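Local coordinates for replicative DNA helicase (Mycobacterium chimaera, PDB 6RIY), which is an intein that probably cuts itself out of its host DnaB helicase by protein splicing while the flanking segments are joined, at residues P7-P11 with D24-G28; V20-D24 with R35-A39; M43-Y49 with R116-V122. One frame throughout, in Å; residues are numbered along the deposited sequence.

Contact 1: P7-P11 with D24-G28; sequences PLPTP and DELLG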
# COMPACT_ATOMS: atom_id res chain seq x y z
N PRO A 7 3.38 -2.77 -8.21
CA PRO A 7 4.36 -3.82 -7.93
C PRO A 7 4.54 -3.97 -6.42
O PRO A 7 4.63 -2.99 -5.69
CB PRO A 7 5.63 -3.31 -8.60
CG PRO A 7 5.50 -1.82 -8.55
CD PRO A 7 4.01 -1.51 -8.64
N LEU A 8 4.56 -5.23 -5.97
CA LEU A 8 4.76 -5.55 -4.56
C LEU A 8 6.01 -6.40 -4.40
O LEU A 8 6.14 -7.40 -5.11
CB LEU A 8 3.55 -6.31 -4.00
CG LEU A 8 2.19 -5.66 -4.23
CD1 LEU A 8 1.08 -6.57 -3.70
CD2 LEU A 8 2.14 -4.31 -3.54
N PRO A 9 6.91 -6.08 -3.48
CA PRO A 9 8.08 -6.95 -3.28
C PRO A 9 7.68 -8.24 -2.60
O PRO A 9 6.78 -8.28 -1.76
CB PRO A 9 8.99 -6.11 -2.38
CG PRO A 9 8.05 -5.29 -1.59
CD PRO A 9 6.90 -4.96 -2.53
N THR A 10 8.36 -9.32 -2.97
CA THR A 10 8.19 -10.63 -2.37
C THR A 10 9.56 -11.13 -1.94
O THR A 10 10.58 -10.53 -2.29
CB THR A 10 7.56 -11.61 -3.37
OG1 THR A 10 8.51 -11.91 -4.39
CG2 THR A 10 6.32 -10.99 -3.98
N PRO A 11 9.62 -12.22 -1.18
CA PRO A 11 10.94 -12.76 -0.81
C PRO A 11 11.82 -13.10 -2.00
O PRO A 11 13.05 -13.00 -1.91
CB PRO A 11 10.60 -14.01 0.02
CG PRO A 11 9.29 -13.71 0.61
CD PRO A 11 8.54 -12.90 -0.43
N ASP A 24 0.15 -16.62 -1.04
CA ASP A 24 1.38 -15.99 -1.50
C ASP A 24 2.07 -15.26 -0.36
O ASP A 24 1.42 -14.78 0.58
CB ASP A 24 1.09 -14.99 -2.62
CG ASP A 24 0.70 -15.66 -3.92
OD1 ASP A 24 0.69 -16.91 -3.98
OD2 ASP A 24 0.38 -14.92 -4.88
N GLU A 25 3.40 -15.14 -0.46
CA GLU A 25 4.19 -14.37 0.50
C GLU A 25 4.45 -12.96 -0.05
O GLU A 25 4.98 -12.81 -1.15
CB GLU A 25 5.52 -15.06 0.79
CG GLU A 25 5.39 -16.30 1.66
CD GLU A 25 6.72 -16.82 2.14
OE1 GLU A 25 7.71 -16.72 1.38
OE2 GLU A 25 6.78 -17.35 3.27
N LEU A 26 4.07 -11.95 0.73
CA LEU A 26 4.51 -10.58 0.54
C LEU A 26 5.55 -10.28 1.62
O LEU A 26 6.05 -11.20 2.28
CB LEU A 26 3.32 -9.61 0.58
CG LEU A 26 2.19 -9.84 -0.44
CD1 LEU A 26 1.00 -8.93 -0.13
CD2 LEU A 26 2.68 -9.63 -1.87
N LEU A 27 5.85 -9.00 1.84
CA LEU A 27 6.77 -8.60 2.90
C LEU A 27 6.05 -7.73 3.91
O LEU A 27 5.34 -6.80 3.53
CB LEU A 27 7.97 -7.83 2.33
CG LEU A 27 8.79 -8.57 1.28
CD1 LEU A 27 9.96 -7.67 0.85
CD2 LEU A 27 9.28 -9.91 1.81
N GLY A 28 6.25 -8.01 5.19
CA GLY A 28 5.73 -7.16 6.23
C GLY A 28 6.56 -5.90 6.41
O GLY A 28 7.57 -5.68 5.75
O HOH W 1 5.12 -6.85 0.01

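Contact 2: V20-D24 with R35-A39; sequences VAVGD and RVVAA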
# COMPACT_ATOMS: atom_id res chain seq x y z
N VAL A 20 -1.70 -11.38 -7.04
CA VAL A 20 -1.62 -11.92 -5.68
C VAL A 20 -2.75 -12.91 -5.46
O VAL A 20 -3.91 -12.63 -5.79
CB VAL A 20 -1.69 -10.79 -4.64
CG1 VAL A 20 -1.76 -11.39 -3.25
CG2 VAL A 20 -0.48 -9.90 -4.76
N ALA A 21 -2.43 -14.06 -4.85
CA ALA A 21 -3.42 -15.05 -4.47
C ALA A 21 -3.23 -15.43 -3.00
O ALA A 21 -2.17 -15.20 -2.41
CB ALA A 21 -3.35 -16.30 -5.35
N VAL A 22 -4.30 -15.97 -2.41
CA VAL A 22 -4.22 -16.45 -1.03
C VAL A 22 -3.08 -17.45 -0.92
O VAL A 22 -2.93 -18.35 -1.76
CB VAL A 22 -5.56 -17.06 -0.59
CG1 VAL A 22 -5.42 -17.76 0.76
CG2 VAL A 22 -6.63 -16.00 -0.53
N GLY A 23 -2.26 -17.30 0.12
CA GLY A 23 -1.13 -18.17 0.35
C GLY A 23 0.18 -17.64 -0.18
O GLY A 23 1.24 -18.16 0.20
N ASP A 24 0.15 -16.62 -1.04
CA ASP A 24 1.38 -15.99 -1.50
C ASP A 24 2.07 -15.26 -0.36
O ASP A 24 1.42 -14.78 0.58
CB ASP A 24 1.09 -14.99 -2.62
CG ASP A 24 0.70 -15.66 -3.92
OD1 ASP A 24 0.69 -16.91 -3.98
OD2 ASP A 24 0.38 -14.92 -4.88
N ARG A 35 2.33 -13.87 4.98
CA ARG A 35 1.47 -14.66 4.11
C ARG A 35 0.16 -13.93 3.84
O ARG A 35 -0.40 -13.28 4.73
CB ARG A 35 1.20 -16.03 4.75
CG ARG A 35 0.39 -17.01 3.92
CD ARG A 35 0.12 -18.26 4.74
NE ARG A 35 -0.54 -19.32 3.98
CZ ARG A 35 -1.84 -19.37 3.75
NH1 ARG A 35 -2.64 -18.41 4.22
NH2 ARG A 35 -2.36 -20.38 3.06
N VAL A 36 -0.34 -14.05 2.62
CA VAL A 36 -1.62 -13.48 2.27
C VAL A 36 -2.71 -14.42 2.76
O VAL A 36 -2.71 -15.61 2.41
CB VAL A 36 -1.71 -13.25 0.75
CG1 VAL A 36 -3.09 -12.75 0.33
CG2 VAL A 36 -0.61 -12.25 0.33
N VAL A 37 -3.59 -13.92 3.62
CA VAL A 37 -4.65 -14.76 4.17
C VAL A 37 -5.97 -14.55 3.44
O VAL A 37 -6.86 -15.41 3.53
CB VAL A 37 -4.83 -14.53 5.68
CG1 VAL A 37 -3.59 -14.98 6.43
CG2 VAL A 37 -5.13 -13.08 5.98
N ALA A 38 -6.12 -13.46 2.70
CA ALA A 38 -7.33 -13.20 1.93
C ALA A 38 -7.00 -12.19 0.84
O ALA A 38 -6.04 -11.41 0.96
CB ALA A 38 -8.47 -12.68 2.82
N ALA A 39 -7.79 -12.22 -0.23
CA ALA A 39 -7.57 -11.31 -1.34
C ALA A 39 -8.89 -11.14 -2.07
O ALA A 39 -9.51 -12.13 -2.47
CB ALA A 39 -6.49 -11.83 -2.28

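Contact 3: M43-Y49 with R116-V122; sequences MLGRPCY and RVASVPV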
# COMPACT_ATOMS: atom_id res chain seq x y z
N MET A 43 -12.01 -4.99 -7.85
CA MET A 43 -13.07 -4.05 -7.59
C MET A 43 -12.97 -2.88 -8.56
O MET A 43 -11.90 -2.30 -8.71
CB MET A 43 -13.02 -3.57 -6.14
CG MET A 43 -13.21 -4.73 -5.19
SD MET A 43 -13.18 -4.21 -3.48
CE MET A 43 -11.48 -3.72 -3.35
N LEU A 44 -14.08 -2.57 -9.21
CA LEU A 44 -14.14 -1.59 -10.28
C LEU A 44 -14.91 -0.35 -9.84
O LEU A 44 -15.86 -0.43 -9.06
CB LEU A 44 -14.82 -2.19 -11.52
CG LEU A 44 -14.12 -3.34 -12.22
CD1 LEU A 44 -14.97 -3.88 -13.38
CD2 LEU A 44 -12.76 -2.88 -12.72
N GLY A 45 -14.50 0.80 -10.38
CA GLY A 45 -15.23 2.03 -10.17
C GLY A 45 -14.95 2.77 -8.88
O GLY A 45 -15.62 3.76 -8.59
N ARG A 46 -13.97 2.31 -8.10
CA ARG A 46 -13.68 2.98 -6.84
C ARG A 46 -12.99 4.33 -7.08
O ARG A 46 -12.17 4.45 -8.00
CB ARG A 46 -12.80 2.09 -5.96
CG ARG A 46 -13.43 0.73 -5.61
CD ARG A 46 -14.62 0.89 -4.69
NE ARG A 46 -14.27 1.51 -3.42
CZ ARG A 46 -15.15 2.07 -2.59
NH1 ARG A 46 -16.44 2.08 -2.89
NH2 ARG A 46 -14.73 2.61 -1.45
N PRO A 47 -13.30 5.35 -6.29
CA PRO A 47 -12.54 6.60 -6.39
C PRO A 47 -11.10 6.35 -5.97
O PRO A 47 -10.85 5.69 -4.95
CB PRO A 47 -13.26 7.54 -5.41
CG PRO A 47 -14.56 6.87 -5.11
CD PRO A 47 -14.31 5.41 -5.23
N CYS A 48 -10.16 6.84 -6.77
CA CYS A 48 -8.75 6.53 -6.57
C CYS A 48 -7.92 7.78 -6.36
O CYS A 48 -8.21 8.85 -6.91
CB CYS A 48 -8.17 5.78 -7.76
SG CYS A 48 -8.79 4.10 -7.87
N TYR A 49 -6.83 7.61 -5.61
CA TYR A 49 -5.86 8.67 -5.36
C TYR A 49 -4.48 8.22 -5.80
O TYR A 49 -4.09 7.07 -5.60
CB TYR A 49 -5.82 9.03 -3.88
CG TYR A 49 -6.91 9.98 -3.47
CD1 TYR A 49 -8.24 9.60 -3.49
CD2 TYR A 49 -6.60 11.28 -3.09
CE1 TYR A 49 -9.24 10.49 -3.13
CE2 TYR A 49 -7.59 12.17 -2.72
CZ TYR A 49 -8.90 11.77 -2.75
OH TYR A 49 -9.89 12.65 -2.38
N ARG A 116 -6.56 13.16 -6.24
CA ARG A 116 -7.57 12.34 -6.90
C ARG A 116 -7.21 12.17 -8.37
O ARG A 116 -6.84 13.13 -9.04
CB ARG A 116 -8.94 13.01 -6.75
CG ARG A 116 -10.07 12.27 -7.42
CD ARG A 116 -10.56 11.13 -6.56
NE ARG A 116 -11.74 10.50 -7.15
CZ ARG A 116 -12.99 10.93 -6.99
NH1 ARG A 116 -13.23 12.00 -6.24
NH2 ARG A 116 -13.99 10.28 -7.56
N VAL A 117 -7.31 10.93 -8.86
CA VAL A 117 -7.07 10.62 -10.26
C VAL A 117 -8.23 9.78 -10.77
O VAL A 117 -9.15 9.43 -10.03
CB VAL A 117 -5.72 9.91 -10.48
CG1 VAL A 117 -4.57 10.86 -10.16
CG2 VAL A 117 -5.64 8.63 -9.63
N ALA A 118 -8.20 9.48 -12.07
CA ALA A 118 -9.21 8.61 -12.66
C ALA A 118 -9.23 7.25 -11.97
O ALA A 118 -8.19 6.71 -11.57
CB ALA A 118 -8.94 8.42 -14.15
N SER A 119 -10.42 6.67 -11.85
CA SER A 119 -10.57 5.34 -11.27
C SER A 119 -9.83 4.28 -12.09
O SER A 119 -9.93 4.25 -13.32
CB SER A 119 -12.05 4.98 -11.19
OG SER A 119 -12.23 3.71 -10.56
N VAL A 120 -9.12 3.40 -11.40
CA VAL A 120 -8.58 2.19 -12.02
C VAL A 120 -9.02 1.00 -11.18
O VAL A 120 -9.36 1.15 -10.00
CB VAL A 120 -7.04 2.24 -12.14
CG1 VAL A 120 -6.61 3.40 -13.02
CG2 VAL A 120 -6.40 2.31 -10.77
N PRO A 121 -9.00 -0.21 -11.75
CA PRO A 121 -9.33 -1.41 -10.97
C PRO A 121 -8.38 -1.57 -9.79
O PRO A 121 -7.18 -1.31 -9.90
CB PRO A 121 -9.16 -2.55 -11.98
CG PRO A 121 -9.35 -1.89 -13.33
CD PRO A 121 -8.75 -0.53 -13.17
N VAL A 122 -8.92 -2.02 -8.65
CA VAL A 122 -8.13 -2.16 -7.42
C VAL A 122 -8.49 -3.48 -6.74
O VAL A 122 -9.51 -4.10 -7.05
CB VAL A 122 -8.32 -0.98 -6.44
CG1 VAL A 122 -7.87 0.32 -7.08
CG2 VAL A 122 -9.77 -0.88 -5.92
O HOH W 2 -11.78 0.58 -8.65
O HOH W 3 -12.10 1.25 -11.99
O HOH W 4 -11.19 8.47 -9.01
O HOH W 5 -11.95 13.65 -3.74

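Contact 1: P7-P11 with D24-G28
Leu27 spreads its two methyl branches over the proline-rich run of segment 7-11. Its CD1 meets Pro9 CB at 3.7 Å, the two side chains crossing obliquely, while the leucine slides past the side chain of Pro11 in the opposite direction, CD2 3.8 Å from Pro11 CD. With CG anti to the carbonyl carbon (chi1 -58°), the fork of Leu27 lies against the carbonyl oxygen of Pro9, and its two methyls pass to the rings beyond. That oxygen accepts a hydrogen bond from a water at 2.8 Å, and the same water takes the amide hydrogen of Leu27 N at 2.9 Å, so a solvent molecule joins two backbones that make no direct hydrogen bond to each other.

Strands 7-9 and 25-27 belong to different sheets of this all-beta Hedgehog/intein fold. Their axes run nearly perpendicular, at 87°, and come within 6.6 Å. On the buried side Leu8 CD1 rests against Leu26 CD2 at 3.9 Å, with Tyr134 and Ala136 of strand 133-136 also against Leu8. Thr10 brings its CB, and CG2 equally near, to the carbonyl oxygen of Glu25 at 3.6 Å; its hydroxyl turns instead to Gly13 N. At the exposed end, the side chains of Pro11 and Glu25 cross at about a right angle, Pro11 CG 3.5 Å from Glu25 OE1.

Contact 2: V20-D24 with R35-A39
A type II beta turn, Ala21 to Asp24, docks alongside strand 33-39, on the side where strand 25-27 pairs with it, just before the chain enters strand 25-27. The turn is closed by Asp24 N bonding to Ala21 O at 3.0 Å, and Gly23 occupies its third position with the positive phi expected there. Two backbone bonds then tie it to Val36: Gly23 N gives its hydrogen to Val36 O at 2.9 Å (161° at the hydrogen), and Val36 N returns one to Asp24 O at 2.8 Å, met almost head-on.

Between these bonds the isopropyl group of Val36 points into the turn. Its CB faces Ala21 O, and its CG2 lies 3.9 Å from Val20 CG1, the two valines crossing obliquely. Val22 reaches further along the strand, placing CG2 3.8 Å from Ala38 CA, where Val37 and Ala38 form a classic beta bulge opposite Glu126. On the exposed side Arg35 extends back over the turn. With CG anti to the backbone N (chi1 -176°) and the chain straight as far as NE, its guanidinium is laid flat on Gly23, whose CA sits 3.6 Å from the plane and over its centre.

Asp24 holds the turn with its side chain too: OD2 accepts from Ala21 N at 2.9 Å, the donor approaching from above the carboxylate, 65° out of its plane. Asp24 is therefore gripped through its amide N, carbonyl O and carboxylate, which would restrict rotation of its side chain and hold the turn against Val36; the single N-H at OD2 would probably favour the charged carboxylate slightly.

Contact 3: M43-Y49 with R116-V122
Arg116 comes first, crossing Tyr49 obliquely: its CA lies over one face of the ring, and Arg116 CD is 3.7 Å from Tyr49 CE1. A bend at chi2 (81°) carries the guanidinium on to Pro47, whose CB covers one face, 3.6 Å from Arg116 NH2. One water in the guanidinium plane takes the hydrogen of NE and that of Cys48 N; another links Arg116 NH1 with Tyr49 OH. Val117 N then bonds to Cys48 O at 3.0 Å. At Ser119 the hydroxyl, anti to the backbone N (chi1 -177°), donates to Arg46 O at 2.7 Å and accepts from a water that also binds Gly45 N. Val120 N points at Cys48 SG, 3.6 Å off, in a weak but straight bond. Its carbonyl shares a water with Met43 O and Arg46 N. Pro121 CG packs on Leu44 CD2 at 3.6 Å. Val122 pairs with Met43 through two bonds, Met43 N to Val122 O at 2.8 Å and Val122 N to Met43 O at 3.0 Å, while its CG1 reaches the buried sulfur of Cys48. Antiparallel strands 48-53 and 107-117 thus part into irregular, water-bridged segments that meet again at a single hydrogen-bonded bridge: an antiparallel pair that frays into loops at its end, in the all-beta Hedgehog/intein fold.

In the fold
From the N terminus, segment 7-11 is rejoined by 24-28, so contact 1 closes a short loop containing strand 14-16. Contact 2 begins before that loop is complete: its segment 20-24 shares Asp24 with contact 1 and closes on 35-39 around strand 25-27. The two therefore overlap along the chain without nesting, and Leu26 and Leu8 meet Val36 and Val20 where they join. Together they tie strand 7-9 and the turn to neighbouring strands 25-27 and 33-39. Contact 3 follows in series, its centre about 22 Å from that of contact 2, and closes a much longer excursion, binding the start of strand 48-53 to the end of 107-117.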